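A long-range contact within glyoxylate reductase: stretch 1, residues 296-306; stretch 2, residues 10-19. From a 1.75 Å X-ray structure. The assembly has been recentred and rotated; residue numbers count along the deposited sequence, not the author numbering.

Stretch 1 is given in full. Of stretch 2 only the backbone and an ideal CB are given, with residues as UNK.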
# COMPACT_ATOMS: atom_id res chain seq x y z
N THR A 296 -8.34 8.56 -5.42
CA THR A 296 -8.74 9.61 -6.37
C THR A 296 -9.28 9.03 -7.66
O THR A 296 -9.08 7.86 -7.96
CB THR A 296 -7.55 10.51 -6.76
OG1 THR A 296 -6.53 9.73 -7.41
CG2 THR A 296 -6.93 11.27 -5.56
N TYR A 297 -9.93 9.88 -8.47
CA TYR A 297 -10.56 9.38 -9.67
C TYR A 297 -9.50 8.92 -10.63
O TYR A 297 -9.62 7.87 -11.24
CB TYR A 297 -11.38 10.49 -10.32
CG TYR A 297 -12.74 10.66 -9.67
CD1 TYR A 297 -13.79 9.81 -10.00
CD2 TYR A 297 -12.97 11.67 -8.72
CE1 TYR A 297 -15.03 9.93 -9.41
CE2 TYR A 297 -14.22 11.80 -8.11
CZ TYR A 297 -15.23 10.92 -8.47
OH TYR A 297 -16.48 11.03 -7.89
N GLU A 298 -8.44 9.70 -10.74
CA GLU A 298 -7.48 9.45 -11.80
C GLU A 298 -6.62 8.24 -11.48
O GLU A 298 -6.38 7.40 -12.35
CB GLU A 298 -6.62 10.68 -12.01
CG GLU A 298 -7.43 11.87 -12.50
CD GLU A 298 -7.96 12.78 -11.39
OE1 GLU A 298 -7.95 12.39 -10.20
OE2 GLU A 298 -8.39 13.92 -11.73
N THR A 299 -6.12 8.18 -10.25
CA THR A 299 -5.36 7.00 -9.79
C THR A 299 -6.17 5.68 -9.78
O THR A 299 -5.70 4.66 -10.28
CB THR A 299 -4.71 7.27 -8.47
OG1 THR A 299 -3.74 8.32 -8.66
CG2 THR A 299 -4.01 6.00 -7.96
N GLN A 300 -7.36 5.68 -9.18
CA GLN A 300 -8.17 4.46 -9.20
C GLN A 300 -8.46 3.98 -10.60
O GLN A 300 -8.45 2.78 -10.82
CB GLN A 300 -9.49 4.62 -8.41
CG GLN A 300 -9.26 4.57 -6.90
CD GLN A 300 -10.57 4.53 -6.13
OE1 GLN A 300 -11.65 4.70 -6.70
NE2 GLN A 300 -10.47 4.27 -4.84
N LYS A 301 -8.73 4.89 -11.56
CA LYS A 301 -9.08 4.41 -12.89
C LYS A 301 -7.81 3.92 -13.56
O LYS A 301 -7.82 2.90 -14.25
CB LYS A 301 -9.71 5.50 -13.76
CG LYS A 301 -10.07 4.95 -15.15
CD LYS A 301 -11.06 5.84 -15.88
CE LYS A 301 -11.38 5.24 -17.24
NZ LYS A 301 -12.47 5.99 -17.88
N GLU A 302 -6.69 4.60 -13.30
CA GLU A 302 -5.43 4.13 -13.92
C GLU A 302 -5.08 2.74 -13.39
O GLU A 302 -4.59 1.89 -14.15
CB GLU A 302 -4.28 5.07 -13.61
CG GLU A 302 -2.94 4.61 -14.19
CD GLU A 302 -2.87 4.67 -15.73
OE1 GLU A 302 -3.78 5.25 -16.39
OE2 GLU A 302 -1.89 4.12 -16.28
N MET A 303 -5.36 2.49 -12.12
CA MET A 303 -5.06 1.17 -11.53
C MET A 303 -5.95 0.09 -12.17
O MET A 303 -5.45 -0.94 -12.61
CB MET A 303 -5.21 1.21 -10.01
CG MET A 303 -4.08 2.02 -9.23
SD MET A 303 -4.70 2.31 -7.59
CE MET A 303 -4.30 0.73 -6.84
N GLU A 304 -7.27 0.30 -12.19
CA GLU A 304 -8.16 -0.61 -12.94
C GLU A 304 -7.73 -0.90 -14.38
O GLU A 304 -7.79 -2.07 -14.81
CB GLU A 304 -9.60 -0.14 -12.86
CG GLU A 304 -10.15 -0.27 -11.47
CD GLU A 304 -11.61 0.11 -11.34
OE1 GLU A 304 -12.18 0.79 -12.23
OE2 GLU A 304 -12.19 -0.23 -10.29
N LEU A 305 -7.38 0.13 -15.14
CA LEU A 305 -7.00 -0.04 -16.54
C LEU A 305 -5.75 -0.90 -16.68
O LEU A 305 -5.64 -1.72 -17.61
CB LEU A 305 -6.83 1.31 -17.25
CG LEU A 305 -8.11 2.11 -17.45
CD1 LEU A 305 -7.79 3.47 -18.07
CD2 LEU A 305 -9.08 1.36 -18.33
N LEU A 306 -4.80 -0.71 -15.75
CA LEU A 306 -3.58 -1.53 -15.73
C LEU A 306 -3.88 -3.00 -15.48
O LEU A 306 -3.33 -3.87 -16.14
CB LEU A 306 -2.57 -0.99 -14.69
CG LEU A 306 -1.21 -1.72 -14.61
CD1 LEU A 306 -0.50 -1.79 -15.98
CD2 LEU A 306 -0.38 -0.99 -13.59
N UNK A 10 -15.34 -9.07 -6.73
CA UNK A 10 -15.54 -7.73 -6.22
C UNK A 10 -16.02 -6.80 -7.33
O UNK A 10 -16.70 -7.24 -8.25
CB UNK A 10 -14.25 -7.20 -5.60
N UNK A 11 -15.68 -5.52 -7.21
CA UNK A 11 -16.26 -4.49 -8.07
C UNK A 11 -15.21 -3.90 -9.00
O UNK A 11 -14.01 -3.84 -8.66
CB UNK A 11 -16.89 -3.38 -7.23
N UNK A 12 -15.67 -3.42 -10.15
CA UNK A 12 -14.89 -2.52 -10.99
C UNK A 12 -15.71 -1.21 -11.07
O UNK A 12 -16.89 -1.22 -11.43
CB UNK A 12 -14.62 -3.12 -12.37
N UNK A 13 -15.08 -0.13 -10.65
CA UNK A 13 -15.76 1.14 -10.42
C UNK A 13 -15.68 2.04 -11.62
O UNK A 13 -16.68 2.64 -12.03
CB UNK A 13 -15.17 1.85 -9.20
N UNK A 14 -14.49 2.13 -12.22
CA UNK A 14 -14.26 3.16 -13.22
C UNK A 14 -14.11 2.63 -14.63
O UNK A 14 -14.22 3.40 -15.58
CB UNK A 14 -13.01 3.96 -12.85
N UNK A 15 -13.85 1.34 -14.77
CA UNK A 15 -13.43 0.80 -16.06
C UNK A 15 -14.33 -0.34 -16.51
O UNK A 15 -13.87 -1.29 -17.16
CB UNK A 15 -11.98 0.32 -15.99
N UNK A 16 -15.63 -0.22 -16.18
CA UNK A 16 -16.59 -1.25 -16.53
C UNK A 16 -16.59 -1.48 -18.05
O UNK A 16 -16.72 -2.61 -18.49
CB UNK A 16 -17.99 -0.86 -16.04
N UNK A 17 -16.47 -0.42 -18.85
CA UNK A 17 -16.47 -0.56 -20.31
C UNK A 17 -15.35 -1.46 -20.81
O UNK A 17 -15.56 -2.27 -21.71
CB UNK A 17 -16.35 0.82 -20.97
N UNK A 18 -14.18 -1.30 -20.20
CA UNK A 18 -12.99 -2.07 -20.59
C UNK A 18 -13.14 -3.53 -20.18
O UNK A 18 -12.66 -4.42 -20.88
CB UNK A 18 -11.73 -1.47 -19.96
N UNK A 19 -13.79 -3.78 -19.03
CA UNK A 19 -14.09 -5.15 -18.62
C UNK A 19 -15.08 -5.76 -19.62
O UNK A 19 -14.80 -6.82 -20.16
CB UNK A 19 -14.65 -5.19 -17.20

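Apart from Thr296, which caps its start, stretch 1 is a helix, and the row Tyr297, Gln300, Lys301, Glu304 and Leu305 faces the second stretch.

Position 10 has phi/psi of 85/-150. Positive phi by itself favours glycine, and the residue is Gly10. At position 11 CA-to-CB points sideways and nothing of stretch 1 lies within 5.5 Å of the ideal CB, so many residues would fit, polar ones easily; it is Asp11, whose side chain leads away. Its backbone O still takes part, since a water bridges it to Glu304 OE2.

Position 12, extended and sideways-pointing, has its ideal CB 4.3 Å from Glu304 OE2. A second acid would be unwelcome there, while an aliphatic or small polar group would be tolerated. The residue is Ile12, whose CG2 lies 3.7 Å from Glu304 OE1.

At position 13 the backbone does the main work: its N donates to Glu304 OE2 (2.9 Å, nearly linear). CA-to-CB points toward stretch 1, and the ideal CB lies 3.8 Å from Glu304 OE2, so again an acid is disfavoured, but several neutral or basic side chains could serve. Val13 is deposited, and its CB packs beside the carboxylate.

Position 14 is the most informative. Its N donates to Glu304 OE1 (2.7 Å), so the carboxylate grips two successive amides. Its CB points toward the helix, near Lys301 CB, and Gln300 offers the amide oxygen OE1, with the Tyr297 ring beyond. A side chain of moderate length ending in a donor is called for; asparagine would be short, while glutamine, histidine or a longer base are candidates. It is His14: NE2 donates to Gln300 OE1 (2.9 Å), which lies at the edge of the imidazole near its plane, and the ring meets Tyr297 rim to rim.

At position 15 the ideal CB lies 3.8 Å from Glu304 OE1 and 3.9 Å from Leu305 CD2. Little room remains on this side, so a small residue suits. Ala15 occupies the N-cap position, its CB touching Leu305 CD2 without offering a capping side chain.

Positions 16, 17 and 19 have nothing of stretch 1 within 5.5 Å of their ideal CB, and helical angles leave the choice wide: Arg16 points away, while Ala17 and Trp19 are out of reach.

Position 18 points toward stretch 1, its ideal CB 4.2 Å from Leu305 CD2, with the Lys301 amine farther along. An aliphatic stem suits the leucine, and an acid would complement the lysine. Glu18 combines both: CG lies 3.5 Å from Leu305 CD2, and its carboxylate reaches Lys301 NZ through water.

Stretch 2 (10-19) GDIVHARAEW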
# COMPACT_ATOMS: atom_id res chain seq x y z
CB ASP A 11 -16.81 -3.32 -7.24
CG ASP A 11 -17.90 -3.71 -6.25
OD1 ASP A 11 -18.66 -4.68 -6.51
OD2 ASP A 11 -18.00 -3.03 -5.20
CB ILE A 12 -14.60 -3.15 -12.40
CG1 ILE A 12 -13.54 -4.27 -12.25
CG2 ILE A 12 -14.19 -2.09 -13.39
CD1 ILE A 12 -13.30 -5.10 -13.53
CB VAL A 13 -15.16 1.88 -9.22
CG1 VAL A 13 -15.93 3.19 -8.96
CG2 VAL A 13 -15.11 1.00 -7.97
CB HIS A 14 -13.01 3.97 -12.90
CG HIS A 14 -13.00 4.54 -11.52
ND1 HIS A 14 -13.75 5.64 -11.18
CD2 HIS A 14 -12.35 4.15 -10.40
CE1 HIS A 14 -13.55 5.91 -9.89
NE2 HIS A 14 -12.72 5.01 -9.40
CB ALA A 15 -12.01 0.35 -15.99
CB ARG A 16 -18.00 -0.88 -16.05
CG ARG A 16 -18.26 -1.12 -14.56
CD ARG A 16 -18.23 -2.63 -14.15
NE ARG A 16 -19.03 -3.54 -14.98
CZ ARG A 16 -19.35 -4.79 -14.64
NH1 ARG A 16 -18.97 -5.30 -13.47
NH2 ARG A 16 -20.06 -5.54 -15.44
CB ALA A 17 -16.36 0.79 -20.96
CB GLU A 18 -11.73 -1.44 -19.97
CG GLU A 18 -11.26 -0.12 -20.67
CD GLU A 18 -12.07 1.13 -20.31
OE1 GLU A 18 -12.93 1.09 -19.40
OE2 GLU A 18 -11.82 2.19 -20.94
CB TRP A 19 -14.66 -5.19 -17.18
CG TRP A 19 -15.32 -6.52 -16.80
CD1 TRP A 19 -16.66 -6.76 -16.72
CD2 TRP A 19 -14.68 -7.75 -16.44
NE1 TRP A 19 -16.90 -8.04 -16.35
CE2 TRP A 19 -15.70 -8.68 -16.17
CE3 TRP A 19 -13.35 -8.16 -16.34
CZ2 TRP A 19 -15.44 -10.01 -15.78
CZ3 TRP A 19 -13.07 -9.47 -15.96
CH2 TRP A 19 -14.12 -10.39 -15.68
O HOH W 1 -11.49 -2.59 -9.07
O HOH W 2 -14.21 3.30 -18.87
O HOH W 3 -14.65 6.05 -15.75
O HOH W 4 -11.67 4.90 -20.68
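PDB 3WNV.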